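Local coordinates for protein hydroxyethylphosphonate dioxygenase (Streptomyces albus, PDB 6B9R) that binds iron and 2-hydroxyethylphosphonate and probably oxidises this substrate with molecular oxygen, most likely to hydroxymethylphosphonate, at residues 84-89 with 377-382; 161-166 with 190-195. All coordinates share one frame; numbering follows the deposited sequence.

Interaction 1. Residues 84-89 with 377-382; sequences QGLRMM and VRWRYN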
ATOM      1  N   GLN A  84      20.449  10.828   9.274  1.00 18.09           N
ATOM      2  CA  GLN A  84      20.790  10.239  10.568  1.00 18.22           C
ATOM      3  C   GLN A  84      19.647   9.427  11.180  1.00 21.01           C
ATOM      4  O   GLN A  84      19.797   8.913  12.297  1.00 23.02           O
ATOM      5  CB  GLN A  84      21.238  11.343  11.537  1.00 24.21           C
ATOM      6  CG  GLN A  84      22.417  12.169  10.983  1.00 27.59           C
ATOM      7  CD  GLN A  84      22.943  13.201  11.965  1.00 34.05           C
ATOM      8  OE1 GLN A  84      22.239  13.623  12.879  1.00 28.14           O
ATOM      9  NE2 GLN A  84      24.197  13.606  11.781  1.00 32.77           N
ATOM     10  N   GLY A  85      18.514   9.289  10.483  1.00 17.85           N
ATOM     11  CA  GLY A  85      17.405   8.498  10.960  1.00 17.70           C
ATOM     12  C   GLY A  85      16.459   9.256  11.871  1.00 18.38           C
ATOM     13  O   GLY A  85      15.331   8.803  12.105  1.00 17.69           O
ATOM     14  N   LEU A  86      16.900  10.393  12.383  1.00 16.93           N
ATOM     15  CA  LEU A  86      16.100  11.313  13.174  1.00 17.71           C
ATOM     16  C   LEU A  86      16.565  12.706  12.778  1.00 17.07           C
ATOM     17  O   LEU A  86      17.759  12.923  12.563  1.00 19.65           O
ATOM     18  CB  LEU A  86      16.281  11.067  14.685  1.00 18.18           C
ATOM     19  CG  LEU A  86      15.395  11.816  15.697  1.00 20.25           C
ATOM     20  CD1 LEU A  86      15.149  10.991  16.989  1.00 16.83           C
ATOM     21  CD2 LEU A  86      15.998  13.179  16.067  1.00 17.81           C
ATOM     22  N   ARG A  87      15.629  13.634  12.629  1.00 17.30           N
ATOM     23  CA  ARG A  87      16.005  15.011  12.340  1.00 17.83           C
ATOM     24  C   ARG A  87      15.142  15.956  13.164  1.00 17.47           C
ATOM     25  O   ARG A  87      13.932  15.750  13.291  1.00 17.97           O
ATOM     26  CB  ARG A  87      15.871  15.338  10.848  1.00 19.30           C
ATOM     27  CG  ARG A  87      16.163  16.795  10.518  1.00 20.70           C
ATOM     28  CD  ARG A  87      16.175  17.060   9.004  1.00 18.65           C
ATOM     29  NE  ARG A  87      15.289  16.171   8.246  1.00 17.93           N
ATOM     30  CZ  ARG A  87      13.973  16.329   8.119  1.00 24.47           C
ATOM     31  NH1 ARG A  87      13.347  17.340   8.711  1.00 22.20           N
ATOM     32  NH2 ARG A  87      13.278  15.463   7.397  1.00 22.52           N
ATOM     33  N   MET A  88      15.771  16.987  13.718  1.00 17.63           N
ATOM     34  CA  MET A  88      15.075  17.977  14.519  1.00 19.65           C
ATOM     35  C   MET A  88      14.811  19.220  13.688  1.00 20.73           C
ATOM     36  O   MET A  88      15.578  19.562  12.784  1.00 18.65           O
ATOM     37  CB  MET A  88      15.882  18.348  15.770  1.00 21.92           C
ATOM     38  CG  MET A  88      16.259  17.136  16.588  1.00 20.07           C
ATOM     39  SD  MET A  88      17.280  17.502  18.030  1.00 20.82           S
ATOM     40  CE  MET A  88      17.281  15.859  18.744  1.00 18.80           C
ATOM     41  N   MET A  89      13.723  19.901  14.021  1.00 17.89           N
ATOM     42  CA  MET A  89      13.406  21.208  13.474  1.00 18.28           C
ATOM     43  C   MET A  89      13.259  22.197  14.622  1.00 21.89           C
ATOM     44  O   MET A  89      12.683  21.864  15.664  1.00 21.25           O
ATOM     45  CB  MET A  89      12.124  21.144  12.656  1.00 17.99           C
ATOM     46  CG  MET A  89      11.799  22.451  11.963  1.00 18.44           C
ATOM     47  SD  MET A  89      10.330  22.278  10.949  1.00 22.73           S
ATOM     48  CE  MET A  89      10.271  23.933  10.262  1.00 18.84           C
ATOM     49  N   VAL A 377      17.780  13.716  23.387  1.00 19.49           N
ATOM     50  CA  VAL A 377      17.438  12.532  22.609  1.00 19.83           C
ATOM     51  C   VAL A 377      18.731  11.840  22.215  1.00 24.24           C
ATOM     52  O   VAL A 377      19.683  12.499  21.777  1.00 24.66           O
ATOM     53  CB  VAL A 377      16.608  12.885  21.358  1.00 24.03           C
ATOM     54  CG1 VAL A 377      16.108  11.614  20.676  1.00 24.11           C
ATOM     55  CG2 VAL A 377      15.433  13.799  21.727  1.00 26.36           C
ATOM     56  N   ARG A 378      18.773  10.523  22.384  1.00 20.17           N
ATOM     57  CA  ARG A 378      19.941   9.738  22.008  1.00 24.97           C
ATOM     58  C   ARG A 378      19.465   8.570  21.161  1.00 21.16           C
ATOM     59  O   ARG A 378      18.512   7.883  21.536  1.00 20.00           O
ATOM     60  CB  ARG A 378      20.702   9.258  23.247  1.00 22.01           C
ATOM     61  CG  ARG A 378      21.144  10.417  24.128  1.00 33.13           C
ATOM     62  CD  ARG A 378      21.861   9.951  25.378  1.00 40.61           C
ATOM     63  NE  ARG A 378      22.403  11.070  26.143  1.00 45.33           N
ATOM     64  CZ  ARG A 378      21.695  11.811  26.994  1.00 48.76           C
ATOM     65  NH1 ARG A 378      20.403  11.562  27.193  1.00 40.87           N
ATOM     66  NH2 ARG A 378      22.280  12.804  27.648  1.00 49.89           N
ATOM     67  N   TRP A 379      20.087   8.361  20.009  1.00 22.85           N
ATOM     68  CA  TRP A 379      19.545   7.356  19.117  1.00 21.03           C
ATOM     69  C   TRP A 379      20.677   6.703  18.344  1.00 23.65           C
ATOM     70  O   TRP A 379      21.808   7.191  18.317  1.00 18.56           O
ATOM     71  CB  TRP A 379      18.473   7.964  18.193  1.00 18.02           C
ATOM     72  CG  TRP A 379      18.953   8.842  17.074  1.00 22.15           C
ATOM     73  CD1 TRP A 379      19.170   8.460  15.780  1.00 18.41           C
ATOM     74  CD2 TRP A 379      19.233  10.251  17.128  1.00 20.47           C
ATOM     75  NE1 TRP A 379      19.581   9.536  15.032  1.00 19.27           N
ATOM     76  CE2 TRP A 379      19.629  10.647  15.830  1.00 18.74           C
ATOM     77  CE3 TRP A 379      19.200  11.214  18.148  1.00 16.81           C
ATOM     78  CZ2 TRP A 379      19.989  11.960  15.516  1.00 17.26           C
ATOM     79  CZ3 TRP A 379      19.558  12.524  17.839  1.00 18.17           C
ATOM     80  CH2 TRP A 379      19.944  12.884  16.527  1.00 17.43           C
ATOM     81  N   ARG A 380      20.349   5.574  17.727  1.00 20.66           N
ATOM     82  CA  ARG A 380      21.286   4.826  16.905  1.00 23.16           C
ATOM     83  C   ARG A 380      20.679   4.616  15.525  1.00 20.93           C
ATOM     84  O   ARG A 380      19.460   4.508  15.375  1.00 22.31           O
ATOM     85  CB  ARG A 380      21.635   3.478  17.547  1.00 29.81           C
ATOM     86  N   TYR A 381      21.544   4.555  14.517  1.00 20.32           N
ATOM     87  CA  TYR A 381      21.099   4.313  13.148  1.00 22.99           C
ATOM     88  C   TYR A 381      22.300   3.875  12.335  1.00 21.90           C
ATOM     89  O   TYR A 381      23.296   4.598  12.279  1.00 24.57           O
ATOM     90  CB  TYR A 381      20.474   5.569  12.521  1.00 23.37           C
ATOM     91  CG  TYR A 381      20.021   5.420  11.077  1.00 21.47           C
ATOM     92  CD1 TYR A 381      19.220   4.350  10.675  1.00 17.85           C
ATOM     93  CD2 TYR A 381      20.360   6.379  10.126  1.00 18.38           C
ATOM     94  CE1 TYR A 381      18.786   4.227   9.347  1.00 18.73           C
ATOM     95  CE2 TYR A 381      19.931   6.273   8.807  1.00 23.31           C
ATOM     96  CZ  TYR A 381      19.141   5.200   8.422  1.00 18.94           C
ATOM     97  OH  TYR A 381      18.720   5.111   7.110  1.00 24.36           O
ATOM     98  N   ASN A 382      22.186   2.708  11.702  1.00 25.15           N
ATOM     99  CA  ASN A 382      23.214   2.170  10.806  1.00 32.55           C
ATOM    100  C   ASN A 382      24.598   2.192  11.458  1.00 36.64           C
ATOM    101  O   ASN A 382      25.570   2.700  10.898  1.00 41.45           O
ATOM    102  CB  ASN A 382      23.229   2.920   9.474  1.00 37.54           C
ATOM    103  CG  ASN A 382      22.055   2.556   8.586  1.00 40.20           C
ATOM    104  OD1 ASN A 382      21.445   1.494   8.742  1.00 37.78           O
ATOM    105  ND2 ASN A 382      21.730   3.437   7.650  1.00 40.41           N
TER
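W379 meets L86 and Q84 because its first torsion (chi1 74°) sets CG between the backbone N and the carbonyl carbon, towards the facing strand, and its second (chi2 96°) turns the indole so that L86 CB lies over one face. L86 in turn carries CG anti to its own backbone N. Its CB makes a CH-pi contact with the five-membered ring of W379, 3.7 Å from the centroid, and CD2 reaches the benzene half at CZ3 and CH2. The ring's polar edge is used as well: NE1 of W379 gives its hydrogen to O of Q84 at 2.8 Å and 158°, the oxygen lying in the indole plane. The donor stands above the carbonyl plane. This one bond satisfies the buried indole N-H and probably helps, with the packing on the ring's face, to hold its rotation.

Beside it, CA of G85 makes a CH-pi contact over one face of the Y381 ring, 4.0 Å from the centroid and offset toward the rim. A CB at this position would run into CG of Y381, and the positive phi would also press it against the carbonyl of Q84, so only a glycine fits comfortably. At the other end, CE of M88 lies 4.0 Å from CB of V377, and CD1 of L86 lies 3.9 Å from CG1 of V377. These are plain apolar contacts.

No backbone hydrogen bond joins the segments: the strand axes, 9.6 Å apart, belong to two facing sheets, as in the double-stranded beta-helix of cupins. Strand 86-89 edges one sheet, paired with 395-398, whereas 375-381 runs between 384-390 and 403-407. Y386 and F404 pack on W379, L390 touches M88 and V377, and OH of Y381 is hydrogen-bonded to O of F223, at the end of helix 215-223 of the second subunit.

Interaction 2. Residues 161-166 with 190-195; sequences VNYYFR and HSFTAR. With FE (Fe (III) ion), chain E; 2HE ((2-hydroxyethyl)phosphonic acid), chain F.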
ATOM      1  N   VAL A 161      -9.621  26.370  23.191  1.00 22.17           N
ATOM      2  CA  VAL A 161      -9.938  26.279  21.771  1.00 21.29           C
ATOM      3  C   VAL A 161     -11.307  25.635  21.601  1.00 23.03           C
ATOM      4  O   VAL A 161     -11.609  24.620  22.247  1.00 20.91           O
ATOM      5  CB  VAL A 161      -8.860  25.472  21.025  1.00 20.45           C
ATOM      6  CG1 VAL A 161      -9.284  25.238  19.577  1.00 22.20           C
ATOM      7  CG2 VAL A 161      -7.503  26.195  21.089  1.00 21.05           C
ATOM      8  N   ASN A 162     -12.139  26.218  20.741  1.00 21.72           N
ATOM      9  CA  ASN A 162     -13.390  25.584  20.331  1.00 21.70           C
ATOM     10  C   ASN A 162     -13.159  24.811  19.038  1.00 24.04           C
ATOM     11  O   ASN A 162     -12.559  25.337  18.096  1.00 24.14           O
ATOM     12  CB  ASN A 162     -14.501  26.620  20.125  1.00 22.65           C
ATOM     13  CG  ASN A 162     -15.203  26.982  21.410  1.00 26.51           C
ATOM     14  OD1 ASN A 162     -14.904  26.427  22.469  1.00 23.07           O
ATOM     15  ND2 ASN A 162     -16.151  27.913  21.327  1.00 27.77           N
ATOM     16  N   TYR A 163     -13.656  23.574  18.996  1.00 20.89           N
ATOM     17  CA  TYR A 163     -13.563  22.692  17.840  1.00 20.63           C
ATOM     18  C   TYR A 163     -14.933  22.605  17.174  1.00 21.92           C
ATOM     19  O   TYR A 163     -15.923  22.250  17.823  1.00 21.38           O
ATOM     20  CB  TYR A 163     -13.083  21.302  18.246  1.00 19.21           C
ATOM     21  CG  TYR A 163     -12.939  20.347  17.083  1.00 21.93           C
ATOM     22  CD1 TYR A 163     -12.159  20.685  15.990  1.00 25.25           C
ATOM     23  CD2 TYR A 163     -13.582  19.115  17.074  1.00 23.69           C
ATOM     24  CE1 TYR A 163     -12.015  19.829  14.919  1.00 25.45           C
ATOM     25  CE2 TYR A 163     -13.451  18.251  15.983  1.00 17.97           C
ATOM     26  CZ  TYR A 163     -12.664  18.616  14.924  1.00 26.85           C
ATOM     27  OH  TYR A 163     -12.523  17.765  13.852  1.00 32.25           O
ATOM     28  N   TYR A 164     -14.988  22.937  15.892  1.00 20.57           N
ATOM     29  CA  TYR A 164     -16.216  22.890  15.110  1.00 23.83           C
ATOM     30  C   TYR A 164     -16.087  21.815  14.045  1.00 23.70           C
ATOM     31  O   TYR A 164     -15.035  21.683  13.415  1.00 23.26           O
ATOM     32  CB  TYR A 164     -16.494  24.241  14.448  1.00 27.69           C
ATOM     33  CG  TYR A 164     -16.524  25.394  15.418  1.00 26.33           C
ATOM     34  CD1 TYR A 164     -15.347  25.986  15.859  1.00 26.92           C
ATOM     35  CD2 TYR A 164     -17.731  25.892  15.891  1.00 25.46           C
ATOM     36  CE1 TYR A 164     -15.371  27.036  16.757  1.00 23.42           C
ATOM     37  CE2 TYR A 164     -17.769  26.940  16.788  1.00 24.29           C
ATOM     38  CZ  TYR A 164     -16.587  27.513  17.211  1.00 23.82           C
ATOM     39  OH  TYR A 164     -16.620  28.557  18.098  1.00 24.35           O
ATOM     40  N   PHE A 165     -17.149  21.036  13.846  1.00 22.67           N
ATOM     41  CA  PHE A 165     -17.053  19.948  12.886  1.00 27.31           C
ATOM     42  C   PHE A 165     -18.416  19.658  12.279  1.00 25.72           C
ATOM     43  O   PHE A 165     -19.453  19.836  12.926  1.00 26.59           O
ATOM     44  CB  PHE A 165     -16.451  18.686  13.518  1.00 19.17           C
ATOM     45  CG  PHE A 165     -17.136  18.225  14.775  1.00 30.83           C
ATOM     46  CD1 PHE A 165     -16.829  18.796  15.999  1.00 25.09           C
ATOM     47  CD2 PHE A 165     -18.042  17.176  14.742  1.00 29.63           C
ATOM     48  CE1 PHE A 165     -17.434  18.350  17.163  1.00 28.09           C
ATOM     49  CE2 PHE A 165     -18.640  16.722  15.894  1.00 24.42           C
ATOM     50  CZ  PHE A 165     -18.341  17.314  17.111  1.00 28.87           C
ATOM     51  N   ARG A 166     -18.395  19.212  11.013  1.00 25.25           N
ATOM     52  CA  ARG A 166     -19.601  19.004  10.219  1.00 29.47           C
ATOM     53  C   ARG A 166     -19.629  17.594   9.647  1.00 40.15           C
ATOM     54  O   ARG A 166     -18.590  17.031   9.284  1.00 36.31           O
ATOM     55  CB  ARG A 166     -19.701  20.017   9.064  1.00 26.53           C
ATOM     56  CG  ARG A 166     -20.414  21.295   9.423  1.00 42.29           C
ATOM     57  CD  ARG A 166     -20.263  22.318   8.310  1.00 44.59           C
ATOM     58  NE  ARG A 166     -20.849  23.602   8.666  1.00 40.85           N
ATOM     59  CZ  ARG A 166     -20.648  24.723   7.983  1.00 44.09           C
ATOM     60  NH1 ARG A 166     -19.863  24.722   6.908  1.00 35.03           N
ATOM     61  NH2 ARG A 166     -21.225  25.849   8.379  1.00 47.05           N
ATOM     62  N   HIS A 190     -14.144  21.399   9.118  1.00 21.83           N
ATOM     63  CA  HIS A 190     -13.950  21.750  10.521  1.00 20.92           C
ATOM     64  C   HIS A 190     -13.391  23.163  10.643  1.00 21.17           C
ATOM     65  O   HIS A 190     -12.987  23.787   9.656  1.00 21.22           O
ATOM     66  CB  HIS A 190     -13.049  20.730  11.231  1.00 20.45           C
ATOM     67  CG  HIS A 190     -11.726  20.508  10.566  1.00 20.06           C
ATOM     68  ND1 HIS A 190     -11.563  19.666   9.488  1.00 25.57           N
ATOM     69  CD2 HIS A 190     -10.500  21.015  10.837  1.00 29.63           C
ATOM     70  CE1 HIS A 190     -10.293  19.668   9.119  1.00 27.16           C
ATOM     71  NE2 HIS A 190      -9.628  20.477   9.926  1.00 26.71           N
ATOM     72  N   SER A 191     -13.416  23.677  11.878  1.00 23.98           N
ATOM     73  CA  SER A 191     -12.877  24.996  12.183  1.00 28.05           C
ATOM     74  C   SER A 191     -12.445  25.040  13.643  1.00 27.85           C
ATOM     75  O   SER A 191     -12.780  24.158  14.440  1.00 21.44           O
ATOM     76  CB  SER A 191     -13.896  26.101  11.891  1.00 27.69           C
ATOM     77  OG  SER A 191     -13.278  27.380  11.921  1.00 28.45           O
ATOM     78  N   PHE A 192     -11.693  26.091  13.985  1.00 22.02           N
ATOM     79  CA  PHE A 192     -11.226  26.325  15.348  1.00 21.75           C
ATOM     80  C   PHE A 192     -11.296  27.810  15.669  1.00 23.06           C
ATOM     81  O   PHE A 192     -10.952  28.648  14.832  1.00 22.38           O
ATOM     82  CB  PHE A 192      -9.779  25.870  15.563  1.00 21.27           C
ATOM     83  CG  PHE A 192      -9.501  24.475  15.127  1.00 20.78           C
ATOM     84  CD1 PHE A 192      -9.131  24.211  13.812  1.00 20.55           C
ATOM     85  CD2 PHE A 192      -9.578  23.423  16.028  1.00 20.56           C
ATOM     86  CE1 PHE A 192      -8.843  22.916  13.390  1.00 24.49           C
ATOM     87  CE2 PHE A 192      -9.283  22.114  15.616  1.00 20.12           C
ATOM     88  CZ  PHE A 192      -8.923  21.868  14.291  1.00 21.40           C
ATOM     89  N   THR A 193     -11.741  28.131  16.886  1.00 22.55           N
ATOM     90  CA  THR A 193     -11.720  29.488  17.414  1.00 23.03           C
ATOM     91  C   THR A 193     -11.168  29.461  18.836  1.00 24.51           C
ATOM     92  O   THR A 193     -11.006  28.398  19.440  1.00 22.65           O
ATOM     93  CB  THR A 193     -13.122  30.117  17.429  1.00 24.71           C
ATOM     94  OG1 THR A 193     -13.957  29.366  18.314  1.00 26.29           O
ATOM     95  CG2 THR A 193     -13.746  30.120  16.032  1.00 24.60           C
ATOM     96  N   ALA A 194     -10.894  30.646  19.383  1.00 23.88           N
ATOM     97  CA  ALA A 194     -10.489  30.794  20.778  1.00 23.45           C
ATOM     98  C   ALA A 194     -11.660  31.329  21.590  1.00 28.47           C
ATOM     99  O   ALA A 194     -12.338  32.267  21.158  1.00 27.35           O
ATOM    100  CB  ALA A 194      -9.289  31.737  20.919  1.00 23.49           C
ATOM    101  N   ARG A 195     -11.889  30.741  22.765  1.00 25.74           N
ATOM    102  CA  ARG A 195     -12.912  31.250  23.673  1.00 29.09           C
ATOM    103  C   ARG A 195     -12.461  32.489  24.428  1.00 32.47           C
ATOM    104  O   ARG A 195     -13.289  33.131  25.081  1.00 32.07           O
ATOM    105  CB  ARG A 195     -13.322  30.173  24.686  1.00 30.91           C
ATOM    106  CG  ARG A 195     -14.149  29.057  24.084  1.00 31.38           C
ATOM    107  CD  ARG A 195     -14.806  28.182  25.146  1.00 25.63           C
ATOM    108  NE  ARG A 195     -13.850  27.612  26.093  1.00 25.69           N
ATOM    109  CZ  ARG A 195     -13.040  26.590  25.821  1.00 31.66           C
ATOM    110  NH1 ARG A 195     -12.212  26.136  26.753  1.00 23.02           N
ATOM    111  NH2 ARG A 195     -13.039  26.032  24.607  1.00 25.11           N
TER
HETATM  112 FE    FE E 501      -7.618  20.534   9.115  1.00 35.42          FE
HETATM  113  O3  2HE F 502      -7.511  22.764   8.074  1.00 33.13           O
HETATM  114  P   2HE F 502      -7.548  24.221   8.368  1.00 44.39           P
HETATM  115  O1  2HE F 502      -8.927  24.862   7.840  1.00 27.80           O
HETATM  116  O2  2HE F 502      -6.298  24.991   7.693  1.00 35.34           O
HETATM  117  CA  2HE F 502      -7.457  24.351  10.168  1.00 39.72           C
HETATM  118  CB  2HE F 502      -6.475  23.286  10.648  1.00 40.58           C
HETATM  119  O4  2HE F 502      -7.073  21.980  10.653  1.00 36.78           O
HETATM  120  O   HOH W   1      -5.086  20.877   9.127  1.00 29.58           O
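V161 to F165 pair with A194 back to H190 as antiparallel strands in a small sheet of the iron-bearing cupin barrel. N162 with T193 and Y164 with S191 are the hydrogen-bonded pairs, each closed by two N-H...O bonds, such as N of Y164 to O of S191 at 2.9 Å.

N162, Y164, S191 and T193 share one face. OH of Y164 and OG1 of T193 are hydrogen-bonded at 2.8 Å, the threonine oxygen near the tyrosine plane. From past the strand end, R195 crosses N162 at about a right angle and gives NH2 to OD1 at 2.9 Å, nearly in the guanidinium plane, with a weak bond to O of V161; NH1 is hydrogen-bonded to O of M176. An alanine in place of R195 would probably leave OD1 of N162 and O of M176 without these donors.

Apolar contacts fill the other face. The rings of Y163 and F192 meet obliquely, planes 36° apart, with CD1 of Y163 3.2 Å from CE2 of F192.

On this face CG of H190 lies between its backbone N and carbonyl carbon (chi1 54°). H149 and Q153 complete the protein ligands of the iron, with H190 bound through NE2 at 2.2 Å, and CE1 of F192 lies 3.4 Å from substrate O4, itself an iron ligand.

The two contacts illustrate two ways in which strands associate in one protein. Both are buried, yet they share no strand: their centres lie 35 Å apart and their nearest atoms about 19 Å. Along the chain, 161-166 and 190-195 both fall between the segments of interaction 1. Interaction 1 joins facing sheets through side chains, and one indole N-H supplies its cross-bond in a largely apolar interface. Interaction 2 joins neighbours within one sheet through a backbone ladder, dividing its side chains into a polar face and an apolar, metal-binding face. Interaction 1 touches the second subunit directly; interaction 2 does not, although the substrate beside it is also held from that subunit.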